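Local coordinates for protein ORF48 (Lactococcus phage TP901-1, PDB 3UH8) that is a component of the phage baseplate, which probably serves host adhesion, and has an immunoglobulin-like all-beta N-terminal domain, at residues Gln30-Ile36 against Gly77-Ala83; Gly47-Phe51 against Trp108-Phe112. All coordinates share one frame; numbering follows the deposited sequence. Where two conformers were deposited one is given.

Interaction 1: Gln30-Ile36 against Gly77-Ala83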
loop_
_atom_site.group_PDB
_atom_site.type_symbol
_atom_site.label_atom_id
_atom_site.label_comp_id
_atom_site.label_asym_id
_atom_site.label_seq_id
_atom_site.Cartn_x
_atom_site.Cartn_y
_atom_site.Cartn_z
ATOM N N GLN A 30 12.475 4.845 -1.650
ATOM C CA GLN A 30 11.569 5.093 -0.525
ATOM C C GLN A 30 10.494 4.023 -0.561
ATOM O O GLN A 30 9.797 3.887 -1.566
ATOM C CB GLN A 30 10.930 6.486 -0.620
ATOM C CG GLN A 30 11.908 7.643 -0.499
ATOM C CD GLN A 30 11.197 8.957 -0.646
ATOM O OE1 GLN A 30 10.882 9.624 0.338
ATOM N NE2 GLN A 30 10.900 9.340 -1.877
ATOM N N ALA A 31 10.374 3.244 0.517
ATOM C CA ALA A 31 9.403 2.161 0.546
ATOM C C ALA A 31 8.492 2.144 1.759
ATOM O O ALA A 31 8.909 2.525 2.856
ATOM C CB ALA A 31 10.116 0.821 0.410
ATOM N N ILE A 32 7.239 1.697 1.544
ATOM C CA ILE A 32 6.223 1.553 2.592
ATOM C C ILE A 32 6.127 0.059 2.945
ATOM O O ILE A 32 5.732 -0.746 2.098
ATOM C CB ILE A 32 4.842 2.165 2.193
ATOM C CG1 ILE A 32 4.935 3.703 2.006
ATOM C CG2 ILE A 32 3.749 1.796 3.225
ATOM C CD1 ILE A 32 3.695 4.381 1.333
ATOM N N VAL A 33 6.530 -0.301 4.166
ATOM C CA VAL A 33 6.483 -1.675 4.658
ATOM C C VAL A 33 5.156 -1.788 5.409
ATOM O O VAL A 33 4.930 -1.048 6.366
ATOM C CB VAL A 33 7.717 -2.052 5.525
ATOM C CG1 VAL A 33 7.677 -3.525 5.929
ATOM C CG2 VAL A 33 9.022 -1.739 4.793
ATOM N N ALA A 34 4.249 -2.639 4.923
ATOM C CA ALA A 34 2.931 -2.756 5.544
ATOM C C ALA A 34 2.589 -4.135 6.088
ATOM O O ALA A 34 2.791 -5.139 5.405
ATOM C CB ALA A 34 1.848 -2.273 4.589
ATOM N N GLN A 35 2.057 -4.171 7.325
ATOM C CA GLN A 35 1.579 -5.387 7.985
ATOM C C GLN A 35 0.059 -5.440 7.753
ATOM O O GLN A 35 -0.660 -4.556 8.219
ATOM C CB GLN A 35 1.930 -5.372 9.492
ATOM C CG GLN A 35 1.233 -6.468 10.299
ATOM C CD GLN A 35 2.118 -7.651 10.562
ATOM O OE1 GLN A 35 2.972 -7.625 11.454
ATOM N NE2 GLN A 35 1.906 -8.730 9.822
ATOM N N ILE A 36 -0.418 -6.413 6.960
ATOM C CA ILE A 36 -1.838 -6.582 6.673
ATOM C C ILE A 36 -2.500 -7.269 7.870
ATOM O O ILE A 36 -1.985 -8.247 8.415
ATOM C CB ILE A 36 -2.101 -7.265 5.310
ATOM C CG1 ILE A 36 -1.240 -6.644 4.173
ATOM C CG2 ILE A 36 -3.573 -7.254 4.940
ATOM C CD1 ILE A 36 -1.269 -5.043 3.971
ATOM N N GLY A 77 1.653 -11.941 6.275
ATOM C CA GLY A 77 0.809 -10.791 5.982
ATOM C C GLY A 77 1.550 -9.480 5.823
ATOM O O GLY A 77 1.025 -8.433 6.207
ATOM N N THR A 78 2.772 -9.523 5.257
ATOM C CA THR A 78 3.578 -8.317 5.047
ATOM C C THR A 78 3.852 -8.033 3.582
ATOM O O THR A 78 3.878 -8.951 2.760
ATOM C CB THR A 78 4.881 -8.335 5.858
ATOM O OG1 THR A 78 5.716 -9.403 5.414
ATOM C CG2 THR A 78 4.651 -8.408 7.353
ATOM N N LEU A 79 4.066 -6.751 3.264
ATOM C CA LEU A 79 4.398 -6.291 1.919
ATOM C C LEU A 79 5.346 -5.096 1.954
ATOM O O LEU A 79 5.353 -4.332 2.923
ATOM C CB LEU A 79 3.138 -6.000 1.067
ATOM C CG LEU A 79 2.182 -4.875 1.505
ATOM C CD1 LEU A 79 2.630 -3.526 0.967
ATOM C CD2 LEU A 79 0.786 -5.146 1.006
ATOM N N LYS A 80 6.117 -4.923 0.878
ATOM C CA LYS A 80 7.038 -3.811 0.716
ATOM C C LYS A 80 6.755 -3.154 -0.632
ATOM O O LYS A 80 6.978 -3.772 -1.675
ATOM C CB LYS A 80 8.500 -4.289 0.827
ATOM C CG LYS A 80 9.531 -3.170 0.737
ATOM C CD LYS A 80 10.944 -3.716 0.798
ATOM C CE LYS A 80 11.968 -2.631 0.597
ATOM N NZ LYS A 80 13.348 -3.139 0.795
ATOM N N TYR A 81 6.218 -1.924 -0.606
ATOM C CA TYR A 81 5.924 -1.172 -1.825
ATOM C C TYR A 81 6.925 -0.027 -1.985
ATOM O O TYR A 81 7.032 0.808 -1.093
ATOM C CB TYR A 81 4.461 -0.651 -1.847
ATOM C CG TYR A 81 4.239 0.447 -2.869
ATOM C CD1 TYR A 81 4.189 0.165 -4.230
ATOM C CD2 TYR A 81 4.148 1.781 -2.475
ATOM C CE1 TYR A 81 4.043 1.178 -5.175
ATOM C CE2 TYR A 81 3.996 2.803 -3.411
ATOM C CZ TYR A 81 3.956 2.498 -4.761
ATOM O OH TYR A 81 3.806 3.505 -5.680
ATOM N N VAL A 82 7.621 0.024 -3.130
ATOM C CA VAL A 82 8.584 1.090 -3.433
ATOM C C VAL A 82 7.811 2.242 -4.078
ATOM O O VAL A 82 7.187 2.045 -5.124
ATOM C CB VAL A 82 9.774 0.593 -4.304
ATOM C CG1 VAL A 82 10.719 1.741 -4.670
ATOM C CG2 VAL A 82 10.541 -0.524 -3.601
ATOM N N ALA A 83 7.821 3.426 -3.431
ATOM C CA ALA A 83 7.119 4.619 -3.911
ATOM C C ALA A 83 7.576 5.008 -5.311
ATOM O O ALA A 83 8.757 5.291 -5.530
ATOM C CB ALA A 83 7.301 5.781 -2.942
HETATM O O HOH W 1 11.320 5.209 -4.255
#
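Ile32 pairs with Tyr81, and Ala34 with Leu79, as the two hydrogen-bonded pairs of an antiparallel strand pair; the axes of strands 30-36 and 78-82 come within 4.5 Å, their directions 160° apart. Each pair closes its ring with both N-H groups; the bond from Tyr81 N to Ile32 O, 3.0 Å, is nearly straight at the hydrogen. Outside these rings Ile36 N donates to Gly77 O, and Ala83 N donates to Gln30 O at 2.8 Å. A water extends the Gln30 end by accepting from Gln30 N and donating to Ala83 O.

Leu79 carries much of the buried side-chain contact. With CG held between its backbone N and carbonyl carbon (chi1 64°), its two methyls part: CD1 lies 3.9 Å from Ala34 CB, while CD2 meets Ile36 CD1 at 3.6 Å. On the other face Ala31 CB sits beside the extended Lys80 chain, 3.9 Å from CE, and the bent Gln35 brings NE2 to within 3.7 Å of Thr78 CG2.

Strand 2-9 runs parallel along the other edge of strand 30-38, bonded to Ala31, Val33 and Gln35, while strand 65-73 flanks 78-82, where Gly77 and Thr78 opposite Asp73 form a G1 beta bulge. Leu79 and Ile36 pack on Phe100 of strand 92-103, and Tyr81, its OH bonded to Glu67 and Ser84, stacks on Phe52.

Interaction 2: Gly47-Phe51 against Trp108-Phe112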
loop_
_atom_site.group_PDB
_atom_site.type_symbol
_atom_site.label_atom_id
_atom_site.label_comp_id
_atom_site.label_asym_id
_atom_site.label_seq_id
_atom_site.Cartn_x
_atom_site.Cartn_y
_atom_site.Cartn_z
ATOM N N GLY A 47 -1.619 -16.979 -2.468
ATOM C CA GLY A 47 -2.214 -17.140 -3.786
ATOM C C GLY A 47 -2.777 -15.849 -4.346
ATOM O O GLY A 47 -3.377 -15.857 -5.423
ATOM N N LEU A 48 -2.594 -14.727 -3.616
ATOM C CA LEU A 48 -3.058 -13.403 -4.029
ATOM C C LEU A 48 -1.895 -12.436 -4.200
ATOM O O LEU A 48 -0.908 -12.501 -3.460
ATOM C CB LEU A 48 -4.108 -12.818 -3.062
ATOM C CG LEU A 48 -5.424 -13.592 -2.873
ATOM C CD1 LEU A 48 -6.265 -12.966 -1.787
ATOM C CD2 LEU A 48 -6.230 -13.656 -4.155
ATOM N N GLN A 49 -2.027 -11.536 -5.182
ATOM C CA GLN A 49 -1.039 -10.522 -5.531
ATOM C C GLN A 49 -1.477 -9.144 -5.013
ATOM O O GLN A 49 -2.568 -8.685 -5.365
ATOM C CB GLN A 49 -0.831 -10.518 -7.058
ATOM C CG GLN A 49 -0.015 -9.357 -7.634
ATOM C CD GLN A 49 1.437 -9.388 -7.248
ATOM O OE1 GLN A 49 2.066 -10.449 -7.173
ATOM N NE2 GLN A 49 2.000 -8.215 -7.007
ATOM N N PRO A 50 -0.653 -8.469 -4.176
ATOM C CA PRO A 50 -1.046 -7.136 -3.690
ATOM C C PRO A 50 -0.826 -6.037 -4.725
ATOM O O PRO A 50 0.136 -6.080 -5.492
ATOM C CB PRO A 50 -0.183 -6.928 -2.443
ATOM C CG PRO A 50 0.946 -7.881 -2.567
ATOM C CD PRO A 50 0.671 -8.869 -3.658
ATOM N N PHE A 51 -1.734 -5.057 -4.743
ATOM C CA PHE A 51 -1.684 -3.925 -5.661
ATOM C C PHE A 51 -1.791 -2.608 -4.917
ATOM O O PHE A 51 -2.643 -2.459 -4.040
ATOM C CB PHE A 51 -2.799 -4.031 -6.713
ATOM C CG PHE A 51 -2.491 -4.965 -7.857
ATOM C CD1 PHE A 51 -1.918 -4.488 -9.028
ATOM C CD2 PHE A 51 -2.770 -6.321 -7.764
ATOM C CE1 PHE A 51 -1.631 -5.355 -10.087
ATOM C CE2 PHE A 51 -2.496 -7.184 -8.828
ATOM C CZ PHE A 51 -1.917 -6.697 -9.978
ATOM N N TRP A 108 -6.786 -9.706 -13.781
ATOM C CA TRP A 108 -6.727 -9.711 -12.320
ATOM C C TRP A 108 -8.101 -9.453 -11.716
ATOM O O TRP A 108 -8.850 -8.617 -12.227
ATOM C CB TRP A 108 -5.703 -8.685 -11.820
ATOM C CG TRP A 108 -4.287 -9.060 -12.133
ATOM C CD1 TRP A 108 -3.537 -8.632 -13.190
ATOM C CD2 TRP A 108 -3.465 -9.984 -11.408
ATOM N NE1 TRP A 108 -2.295 -9.223 -13.161
ATOM C CE2 TRP A 108 -2.220 -10.057 -12.076
ATOM C CE3 TRP A 108 -3.664 -10.772 -10.261
ATOM C CZ2 TRP A 108 -1.179 -10.879 -11.632
ATOM C CZ3 TRP A 108 -2.634 -11.592 -9.827
ATOM C CH2 TRP A 108 -1.405 -11.632 -10.502
ATOM N N ILE A 109 -8.441 -10.194 -10.648
ATOM C CA ILE A 109 -9.720 -10.079 -9.948
ATOM C C ILE A 109 -9.508 -9.957 -8.446
ATOM O O ILE A 109 -8.927 -10.856 -7.836
ATOM C CB ILE A 109 -10.679 -11.232 -10.320
ATOM N N GLU A 110 -9.972 -8.841 -7.855
ATOM C CA GLU A 110 -9.837 -8.560 -6.427
ATOM C C GLU A 110 -10.669 -9.492 -5.555
ATOM O O GLU A 110 -11.892 -9.553 -5.698
ATOM C CB GLU A 110 -10.161 -7.090 -6.112
ATOM C CG GLU A 110 -9.979 -6.751 -4.642
ATOM C CD GLU A 110 -10.759 -5.547 -4.168
ATOM O OE1 GLU A 110 -11.966 -5.702 -3.873
ATOM O OE2 GLU A 110 -10.159 -4.453 -4.074
ATOM N N GLN A 111 -9.994 -10.190 -4.631
ATOM C CA GLN A 111 -10.622 -11.095 -3.671
ATOM C C GLN A 111 -11.008 -10.335 -2.406
ATOM O O GLN A 111 -12.025 -10.655 -1.790
ATOM C CB GLN A 111 -9.696 -12.284 -3.367
ATOM C CG GLN A 111 -10.123 -13.620 -4.003
ATOM C CD GLN A 111 -10.754 -13.534 -5.382
ATOM O OE1 GLN A 111 -11.914 -13.912 -5.578
ATOM N NE2 GLN A 111 -10.014 -13.043 -6.371
ATOM N N PHE A 112 -10.206 -9.311 -2.045
ATOM C CA PHE A 112 -10.393 -8.411 -0.902
ATOM C C PHE A 112 -9.375 -7.260 -0.959
ATOM O O PHE A 112 -8.408 -7.323 -1.724
ATOM C CB PHE A 112 -10.304 -9.165 0.448
ATOM C CG PHE A 112 -8.912 -9.379 0.988
ATOM C CD1 PHE A 112 -8.424 -8.597 2.029
ATOM C CD2 PHE A 112 -8.085 -10.359 0.455
ATOM C CE1 PHE A 112 -7.130 -8.789 2.521
ATOM C CE2 PHE A 112 -6.795 -10.557 0.958
ATOM C CZ PHE A 112 -6.325 -9.764 1.980
#
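Phe51 and Trp108 both turn CG anti to their own carbonyl carbon (chi1 -80° and -69°), and this brings the phenyl edge down on the indole face. Phe51 CZ stands 3.9 Å from Trp108 CD2, and the planes of the phenyl and the five-membered ring make 66°, an edge-to-face (T-shaped) pair with centroids 5.1 Å apart. The six-membered part of the same indole takes Gln49, whose CB approaches Trp108 CZ3 to 3.5 Å. The Gln49 chain bends at chi2 and its amide end leads away from the indole; NE2 is bonded to Val69 O, with a weak second bond to Pro50 O.

A separate apolar patch forms around Leu48. Its CD1 comes in the ring plane to the edge of Phe112, 3.7 Å from CE2, and its CD2 lies 3.8 Å from Gln111 CB, Leu48 and Gln111 crossing at about a right angle. Phe112 in turn stacks on Phe100, and Phe51 makes a cation-pi contact with Arg101.

No hydrogen bond joins the two segments: strand 92-103 lies between them, bonded to Gln49 and Phe51 on one edge and to Ile109 and Gln111 on the other. Side chains thus reach over a central strand near the surface of this immunoglobulin-like beta domain, where the chain turns a corner at Gln111.

In the fold
The centres of interactions 1 and 2 lie about 15 Å apart, the first about 6 Å from the centre of the chain and the second about 13 Å, near the surface. Their segments alternate along the sequence, 30-36, 47-51, 77-83, 108-112, so the two contacts cross along the chain. Strand 65-73 bridges them, pairing with 78-82 on one edge and with 49-54 on the other; strand 92-103 then carries the sheet on to 108-110. The segments touch where Leu79 CD2 packs 4.0 Å from Pro50 CB. Paired backbones in one and side chains spanning a strand in the other thus tie distant sequence into one compact baseplate domain.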